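Local coordinates for protein ribonuclease S-F11 (Nicotiana alata, PDB 1IOO) that cleaves RNA as a secreted T2-family ribonuclease associated with gametophytic self-incompatibility, by which the plant rejects its own pollen, at residues 113-118 with 142-147; 168-171 with 176-179; 136-141 with 149-154. All blocks are in the same frame, centred on the assembly; numbering follows the deposited sequence.

In the fold
Following the chain from the N terminus, contact 1 opens first, at 113-118, just where the chain enters helix 117-123. Helix 134-145 then serves two contacts in succession: residues 136-141 begin contact 3 before 142-147 close contact 1, and 149-154 close contact 3 afterwards. These two therefore cross, and they touch through L117 and I141. Contact 2 comes later, in series, as the short hairpin of strand 162-170 with 177-178. Since 162-170 is also the sheet neighbour of 150-154, contacts 2 and 3 reach one antiparallel sheet. Contact 1 meets contact 2 where V144, S145 and E147 pack on M177 and its neighbours, joining helices, sheet and the surface that lies against the glycan.

Contact 1. Residues 113-118 with 142-147; sequences DKFDLL and KTVSQE. With NAG (2-acetamido-2-deoxy-beta-D-glucopyranose), chain C; MAN (alpha-D-mannopyranose), chain B; NAG (2-acetamido-2-deoxy-beta-D-glucopyranose), chain D.
The F115 ring turns its edge to V144: V144 O lies in the ring plane, 3.7 Å from F115 CE2, so the rim of the phenyl group faces a carbonyl oxygen at the C-terminal end of helix 134-145. On one face sits K114 CB, displaced toward the rim, while side chains of strand 162-170 (I168 and F170) and M177 also pack against F115. With CG beside the backbone N and anti to the carbonyl carbon (chi1 -52°), the ring reaches across to the helix and slides past the V144 side chain in the opposite direction. The branch that touches is V144 CG2, 3.9 Å from F115 CD2, and the same methyl meets L117 CD2 at 3.8 Å. One valine methyl thus serves both the residue before the N-cap D116 and the one after it; OD1 of D116 caps R119 N in helix 117-123.

D113, D116 and the backbone between them face the carbohydrate chain carried by N28. D113 O accepts two bonds, from NAG (chain C) N2 at 3.0 Å in a nearly straight approach (163°) and from MAN O3. The D113 carboxylate adds a third, its OD2 taking MAN O4 at 2.7 Å. The acetamido methyl C8 of NAG (chain C) lies 3.5 Å from F115 C. Across the contact, where 142-147 leaves the helix, S145 OG donates to E147 O at 2.6 Å.

No hydrogen bond joins the two protein segments. Their contact is a small apolar one, with a ring edge set against a carbonyl oxygen, an arrangement that is probably weakly favourable, whereas the hydrogen bonds of D113 described here go to the sugars; the turn at 113-116 is therefore gripped from the glycan side and packed from the protein side.

Contact 2. Residues 168-171 with 176-179; sequences ICFT and SMFR
Nearly equal first torsions (chi1 -59° in F170, -60° in M177) put CG beside the backbone N in both residues, and a further bend at chi2 of M177 carries its sulfur to the ring. The two side chains then lie side by side, pointing the same way, with M177 SD 3.5 Å from F170 CE2. This Met-aromatic contact is oblique, the sulfur sitting 4.2 Å from the centroid of the F170 ring. M177 CE also reaches F170 CE2, at 4.0 Å. An alanine in place of F170 is likely to open a gap beside M177, whose thioether would lose its aromatic partner and could turn more freely, and to deprive F115 and L7 of a packing neighbour.

Behind these side chains is the beta hairpin of strands 162-170 and 177-178, where F170 and M177 form an antiparallel non-hydrogen-bonded pair. T171 N donates to S176 O at 2.9 Å, and that oxygen also receives a CA-H contact from F170. The second bond, F178 N to C169 O, is 3.0 Å long. T171 OG1 is held by N173 and D175 in the turn. C169 SG is in a disulfide with C180, which ties the strand to the chain just past the hairpin, while a water accepts from C169 N at 2.9 Å.

Contact 3. Residues 136-141 with 149-154; sequences DIFDAI and PDIKCA
Helix 134-145 packs here on the antiparallel sheet of the T2 ribonuclease fold, against strand 150-154, the strand it leads into through a short turn. The axes of 136-141 and 150-154 approach to 9.0 Å and run at 141°, roughly antiparallel, as the chain doubles back. Three helix residues supply the apolar surface. I137 CG2 meets I151 CG2 at 4.0 Å, and I141 CG1 lies at the same distance from I151 CD1, so the isoleucine of the strand reaches two successive turns of the helix with two different branches. I141 also uses its other branch: CG2 rests 3.6 Å from P149 CB. L117 and L121 of helix 117-123 also pack against I141, as does I166 of strand 162-170.

A chi1 of 179°, which sets CG opposite the backbone N, carries the F138 ring toward P149, and the F138 and P149 side chains cross at about a right angle. P149 CD sits over one face as a CH-pi contact, 4.0 Å from the ring centroid and 28° off the normal. F138 CE1 is also 3.6 Å from P149 O, the oxygen that accepts a hydrogen bond from Q182 NE2.

Contact 1. Residues 113-118 with 142-147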
# COMPACT_ATOMS: atom_id res chain seq x y z
N ASP A 113 -5.65 3.82 8.69
CA ASP A 113 -5.82 4.73 9.81
C ASP A 113 -5.08 4.25 11.05
O ASP A 113 -4.83 5.03 11.97
CB ASP A 113 -7.31 4.89 10.12
CG ASP A 113 -7.58 6.00 11.09
OD1 ASP A 113 -7.21 7.15 10.79
OD2 ASP A 113 -8.18 5.73 12.16
N LYS A 114 -4.73 2.97 11.08
CA LYS A 114 -4.02 2.40 12.21
C LYS A 114 -2.57 2.87 12.26
O LYS A 114 -1.91 2.75 13.29
CB LYS A 114 -4.01 0.87 12.13
CG LYS A 114 -5.25 0.18 12.66
CD LYS A 114 -5.16 -1.33 12.44
CE LYS A 114 -3.89 -1.94 13.04
NZ LYS A 114 -3.83 -1.87 14.53
N PHE A 115 -2.08 3.40 11.14
CA PHE A 115 -0.68 3.77 11.09
C PHE A 115 -0.44 5.21 10.69
O PHE A 115 -1.26 5.87 10.04
CB PHE A 115 0.09 2.89 10.09
CG PHE A 115 -0.09 1.42 10.31
CD1 PHE A 115 -0.98 0.69 9.52
CD2 PHE A 115 0.60 0.77 11.32
CE1 PHE A 115 -1.17 -0.68 9.74
CE2 PHE A 115 0.42 -0.59 11.55
CZ PHE A 115 -0.46 -1.32 10.76
N ASP A 116 0.71 5.69 11.13
CA ASP A 116 1.27 6.96 10.74
C ASP A 116 2.75 6.72 10.55
O ASP A 116 3.58 7.10 11.38
CB ASP A 116 1.05 8.04 11.80
CG ASP A 116 1.44 9.43 11.30
OD1 ASP A 116 2.13 9.52 10.26
OD2 ASP A 116 1.07 10.43 11.96
N LEU A 117 3.06 5.97 9.49
CA LEU A 117 4.42 5.55 9.21
C LEU A 117 5.37 6.71 9.04
O LEU A 117 6.54 6.61 9.40
CB LEU A 117 4.45 4.64 7.97
CG LEU A 117 3.57 3.38 8.04
CD1 LEU A 117 3.87 2.51 6.84
CD2 LEU A 117 3.83 2.61 9.33
N LEU A 118 4.88 7.82 8.49
CA LEU A 118 5.74 8.98 8.33
C LEU A 118 6.24 9.46 9.70
O LEU A 118 7.41 9.78 9.87
CB LEU A 118 4.99 10.10 7.61
CG LEU A 118 5.86 11.31 7.27
CD1 LEU A 118 7.02 10.89 6.38
CD2 LEU A 118 5.01 12.36 6.57
N LYS A 142 8.72 -2.11 11.91
CA LYS A 142 8.32 -3.27 12.70
C LYS A 142 7.83 -2.89 14.10
O LYS A 142 7.13 -3.66 14.75
CB LYS A 142 9.46 -4.29 12.80
CG LYS A 142 8.99 -5.65 13.31
CD LYS A 142 10.08 -6.70 13.22
CE LYS A 142 9.58 -8.05 13.71
NZ LYS A 142 10.65 -9.07 13.57
N THR A 143 8.19 -1.69 14.56
CA THR A 143 7.73 -1.27 15.88
C THR A 143 6.22 -1.11 15.91
O THR A 143 5.61 -1.17 16.98
CB THR A 143 8.37 0.06 16.36
OG1 THR A 143 8.00 1.14 15.48
CG2 THR A 143 9.88 -0.07 16.42
N VAL A 144 5.61 -0.93 14.74
CA VAL A 144 4.16 -0.78 14.67
C VAL A 144 3.51 -1.96 13.93
O VAL A 144 2.34 -2.27 14.17
CB VAL A 144 3.74 0.55 14.00
CG1 VAL A 144 4.19 1.72 14.87
CG2 VAL A 144 4.33 0.66 12.61
N SER A 145 4.26 -2.60 13.03
CA SER A 145 3.70 -3.75 12.32
C SER A 145 3.76 -5.00 13.19
O SER A 145 3.02 -5.96 12.95
CB SER A 145 4.44 -3.99 10.99
OG SER A 145 5.79 -4.39 11.19
N GLN A 146 4.60 -4.97 14.22
CA GLN A 146 4.78 -6.09 15.17
C GLN A 146 5.46 -7.26 14.49
O GLN A 146 6.51 -7.73 14.93
CB GLN A 146 3.43 -6.51 15.76
CG GLN A 146 2.86 -5.48 16.72
CD GLN A 146 1.58 -5.92 17.40
OE1 GLN A 146 1.31 -7.12 17.55
NE2 GLN A 146 0.79 -4.95 17.84
N GLU A 147 4.84 -7.76 13.43
CA GLU A 147 5.44 -8.80 12.64
C GLU A 147 6.23 -8.16 11.50
O GLU A 147 6.10 -6.96 11.25
CB GLU A 147 4.38 -9.77 12.11
CG GLU A 147 3.58 -10.46 13.23
CD GLU A 147 4.45 -11.27 14.20
OE1 GLU A 147 4.17 -11.21 15.42
OE2 GLU A 147 5.40 -11.96 13.75
C1 NAG C . -4.32 9.56 11.28
C2 NAG C . -4.46 9.08 12.72
C3 NAG C . -5.94 9.03 13.12
C4 NAG C . -6.64 10.38 12.83
C5 NAG C . -6.36 10.80 11.38
C6 NAG C . -6.91 12.18 11.05
C7 NAG C . -2.75 7.63 13.58
C8 NAG C . -2.09 6.26 13.58
N2 NAG C . -3.86 7.77 12.86
O3 NAG C . -6.03 8.73 14.50
O4 NAG C . -8.07 10.27 13.03
O5 NAG C . -4.94 10.85 11.13
O6 NAG C . -6.26 13.19 11.81
O7 NAG C . -2.24 8.55 14.22
C1 MAN B . -7.46 6.14 17.16
C2 MAN B . -6.07 5.66 16.73
C3 MAN B . -6.12 5.18 15.28
C4 MAN B . -7.19 4.10 15.11
C5 MAN B . -8.53 4.64 15.59
C6 MAN B . -9.64 3.60 15.54
O2 MAN B . -5.64 4.60 17.58
O3 MAN B . -4.85 4.66 14.90
O4 MAN B . -7.28 3.72 13.74
O5 MAN B . -8.42 5.10 16.95
O6 MAN B . -9.62 2.78 16.70
C1 NAG D . -0.74 10.74 7.57
C2 NAG D . -1.25 11.88 8.46
C3 NAG D . -1.62 11.35 9.85
C4 NAG D . -2.63 10.23 9.70
C5 NAG D . -2.02 9.13 8.83
C6 NAG D . -2.97 7.97 8.61
C7 NAG D . -0.59 14.19 8.67
C8 NAG D . 0.47 15.16 9.14
N2 NAG D . -0.24 12.91 8.58
O3 NAG D . -2.19 12.41 10.61
O4 NAG D . -2.97 9.70 10.99
O5 NAG D . -1.69 9.66 7.52
O6 NAG D . -4.09 8.38 7.84
O7 NAG D . -1.72 14.60 8.40

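Contact 2. Residues 168-171 with 176-179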
# COMPACT_ATOMS: atom_id res chain seq x y z
N ILE A 168 2.33 -4.15 5.03
CA ILE A 168 2.06 -4.63 6.38
C ILE A 168 1.00 -5.72 6.29
O ILE A 168 -0.06 -5.51 5.71
CB ILE A 168 1.60 -3.47 7.30
CG1 ILE A 168 2.73 -2.44 7.41
CG2 ILE A 168 1.23 -3.99 8.68
CD1 ILE A 168 2.40 -1.20 8.23
N CYS A 169 1.30 -6.88 6.86
CA CYS A 169 0.41 -8.04 6.73
C CYS A 169 -0.42 -8.31 7.97
O CYS A 169 -0.01 -8.03 9.10
CB CYS A 169 1.25 -9.26 6.31
SG CYS A 169 2.00 -8.90 4.69
N PHE A 170 -1.60 -8.85 7.72
CA PHE A 170 -2.57 -9.18 8.76
C PHE A 170 -3.17 -10.55 8.51
O PHE A 170 -3.07 -11.09 7.40
CB PHE A 170 -3.74 -8.19 8.75
CG PHE A 170 -3.36 -6.76 8.95
CD1 PHE A 170 -2.84 -6.00 7.91
CD2 PHE A 170 -3.51 -6.17 10.20
CE1 PHE A 170 -2.49 -4.66 8.11
CE2 PHE A 170 -3.16 -4.84 10.42
CZ PHE A 170 -2.65 -4.09 9.37
N THR A 171 -3.79 -11.12 9.53
CA THR A 171 -4.49 -12.38 9.33
C THR A 171 -5.70 -12.13 8.43
O THR A 171 -6.15 -10.99 8.30
CB THR A 171 -4.95 -12.97 10.67
OG1 THR A 171 -5.64 -11.97 11.43
CG2 THR A 171 -3.74 -13.47 11.46
N SER A 176 -5.46 -9.76 13.64
CA SER A 176 -4.11 -9.92 14.16
C SER A 176 -3.05 -9.63 13.10
O SER A 176 -3.35 -9.59 11.90
CB SER A 176 -3.90 -11.35 14.68
OG SER A 176 -4.88 -11.70 15.64
N MET A 177 -1.82 -9.44 13.54
CA MET A 177 -0.72 -9.17 12.62
C MET A 177 -0.17 -10.48 12.04
O MET A 177 -0.39 -11.56 12.58
CB MET A 177 0.41 -8.43 13.34
CG MET A 177 -0.02 -7.09 13.90
SD MET A 177 -0.73 -6.03 12.63
CE MET A 177 -0.41 -4.43 13.30
N PHE A 178 0.54 -10.36 10.92
CA PHE A 178 1.11 -11.52 10.25
C PHE A 178 2.41 -11.13 9.55
O PHE A 178 2.56 -10.01 9.08
CB PHE A 178 0.12 -12.08 9.22
CG PHE A 178 0.39 -13.51 8.84
CD1 PHE A 178 0.08 -14.55 9.71
CD2 PHE A 178 0.96 -13.82 7.60
CE1 PHE A 178 0.33 -15.88 9.37
CE2 PHE A 178 1.21 -15.15 7.25
CZ PHE A 178 0.90 -16.18 8.14
N ARG A 179 3.35 -12.07 9.49
CA ARG A 179 4.65 -11.83 8.86
C ARG A 179 4.53 -11.76 7.35
O ARG A 179 4.07 -12.70 6.70
CB ARG A 179 5.63 -12.94 9.25
CG ARG A 179 7.09 -12.63 8.92
CD ARG A 179 8.03 -13.80 9.22
NE ARG A 179 7.85 -14.93 8.30
CZ ARG A 179 7.26 -16.07 8.63
NH1 ARG A 179 6.79 -16.25 9.86
NH2 ARG A 179 7.13 -17.04 7.73
O HOH W 1 3.61 -6.97 8.54

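Contact 3. Residues 136-141 with 149-154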
# COMPACT_ATOMS: atom_id res chain seq x y z
N ASP A 136 17.50 -0.17 9.17
CA ASP A 136 16.97 0.91 10.00
C ASP A 136 15.51 1.20 9.65
O ASP A 136 14.68 1.40 10.54
CB ASP A 136 17.81 2.18 9.84
CG ASP A 136 19.11 2.12 10.62
OD1 ASP A 136 19.30 1.15 11.39
OD2 ASP A 136 19.94 3.04 10.47
N ILE A 137 15.19 1.21 8.36
CA ILE A 137 13.82 1.42 7.92
C ILE A 137 12.94 0.26 8.39
O ILE A 137 11.88 0.47 8.97
CB ILE A 137 13.75 1.54 6.38
CG1 ILE A 137 14.48 2.80 5.93
CG2 ILE A 137 12.29 1.59 5.92
CD1 ILE A 137 14.70 2.88 4.43
N PHE A 138 13.40 -0.96 8.13
CA PHE A 138 12.69 -2.17 8.54
C PHE A 138 12.39 -2.16 10.05
O PHE A 138 11.25 -2.36 10.46
CB PHE A 138 13.54 -3.38 8.17
CG PHE A 138 12.94 -4.70 8.55
CD1 PHE A 138 12.20 -5.44 7.63
CD2 PHE A 138 13.13 -5.22 9.83
CE1 PHE A 138 11.65 -6.68 7.99
CE2 PHE A 138 12.59 -6.45 10.18
CZ PHE A 138 11.85 -7.18 9.26
N ASP A 139 13.43 -1.92 10.85
CA ASP A 139 13.27 -1.91 12.31
C ASP A 139 12.23 -0.87 12.76
O ASP A 139 11.40 -1.15 13.62
CB ASP A 139 14.61 -1.61 12.99
CG ASP A 139 15.57 -2.79 12.94
OD1 ASP A 139 15.14 -3.91 12.59
OD2 ASP A 139 16.76 -2.60 13.26
N ALA A 140 12.29 0.32 12.18
CA ALA A 140 11.35 1.38 12.54
C ALA A 140 9.90 0.96 12.27
O ALA A 140 9.03 1.12 13.12
CB ALA A 140 11.69 2.65 11.77
N ILE A 141 9.65 0.40 11.09
CA ILE A 141 8.30 -0.02 10.74
C ILE A 141 7.82 -1.18 11.60
O ILE A 141 6.66 -1.23 12.00
CB ILE A 141 8.23 -0.40 9.24
CG1 ILE A 141 8.61 0.81 8.37
CG2 ILE A 141 6.84 -0.90 8.88
CD1 ILE A 141 7.72 2.05 8.58
N PRO A 149 7.44 -6.46 8.35
CA PRO A 149 6.77 -5.71 7.30
C PRO A 149 7.56 -5.98 6.02
O PRO A 149 8.61 -6.63 6.08
CB PRO A 149 6.95 -4.27 7.75
CG PRO A 149 8.37 -4.30 8.31
CD PRO A 149 8.36 -5.60 9.12
N ASP A 150 7.06 -5.54 4.88
CA ASP A 150 7.81 -5.70 3.65
C ASP A 150 8.19 -4.34 3.09
O ASP A 150 7.33 -3.58 2.66
CB ASP A 150 7.05 -6.51 2.59
CG ASP A 150 7.93 -6.87 1.39
OD1 ASP A 150 9.14 -7.12 1.59
OD2 ASP A 150 7.42 -6.94 0.25
N ILE A 151 9.48 -4.03 3.16
CA ILE A 151 9.98 -2.77 2.63
C ILE A 151 10.30 -2.94 1.15
O ILE A 151 11.19 -3.71 0.78
CB ILE A 151 11.25 -2.33 3.38
CG1 ILE A 151 10.99 -2.35 4.90
CG2 ILE A 151 11.68 -0.95 2.92
CD1 ILE A 151 9.77 -1.57 5.34
N LYS A 152 9.57 -2.23 0.30
CA LYS A 152 9.73 -2.37 -1.15
C LYS A 152 10.47 -1.18 -1.74
O LYS A 152 10.12 -0.03 -1.49
CB LYS A 152 8.36 -2.53 -1.80
CG LYS A 152 7.55 -3.67 -1.19
CD LYS A 152 6.17 -3.77 -1.81
CE LYS A 152 5.35 -4.88 -1.16
NZ LYS A 152 4.03 -5.01 -1.83
N CYS A 153 11.48 -1.47 -2.55
CA CYS A 153 12.25 -0.41 -3.17
C CYS A 153 12.09 -0.39 -4.67
O CYS A 153 11.69 -1.38 -5.29
CB CYS A 153 13.74 -0.56 -2.88
SG CYS A 153 14.21 -0.26 -1.15
N ALA A 154 12.38 0.77 -5.23
CA ALA A 154 12.39 0.96 -6.66
C ALA A 154 13.66 1.68 -7.04
O ALA A 154 14.23 2.42 -6.23
CB ALA A 154 11.18 1.78 -7.10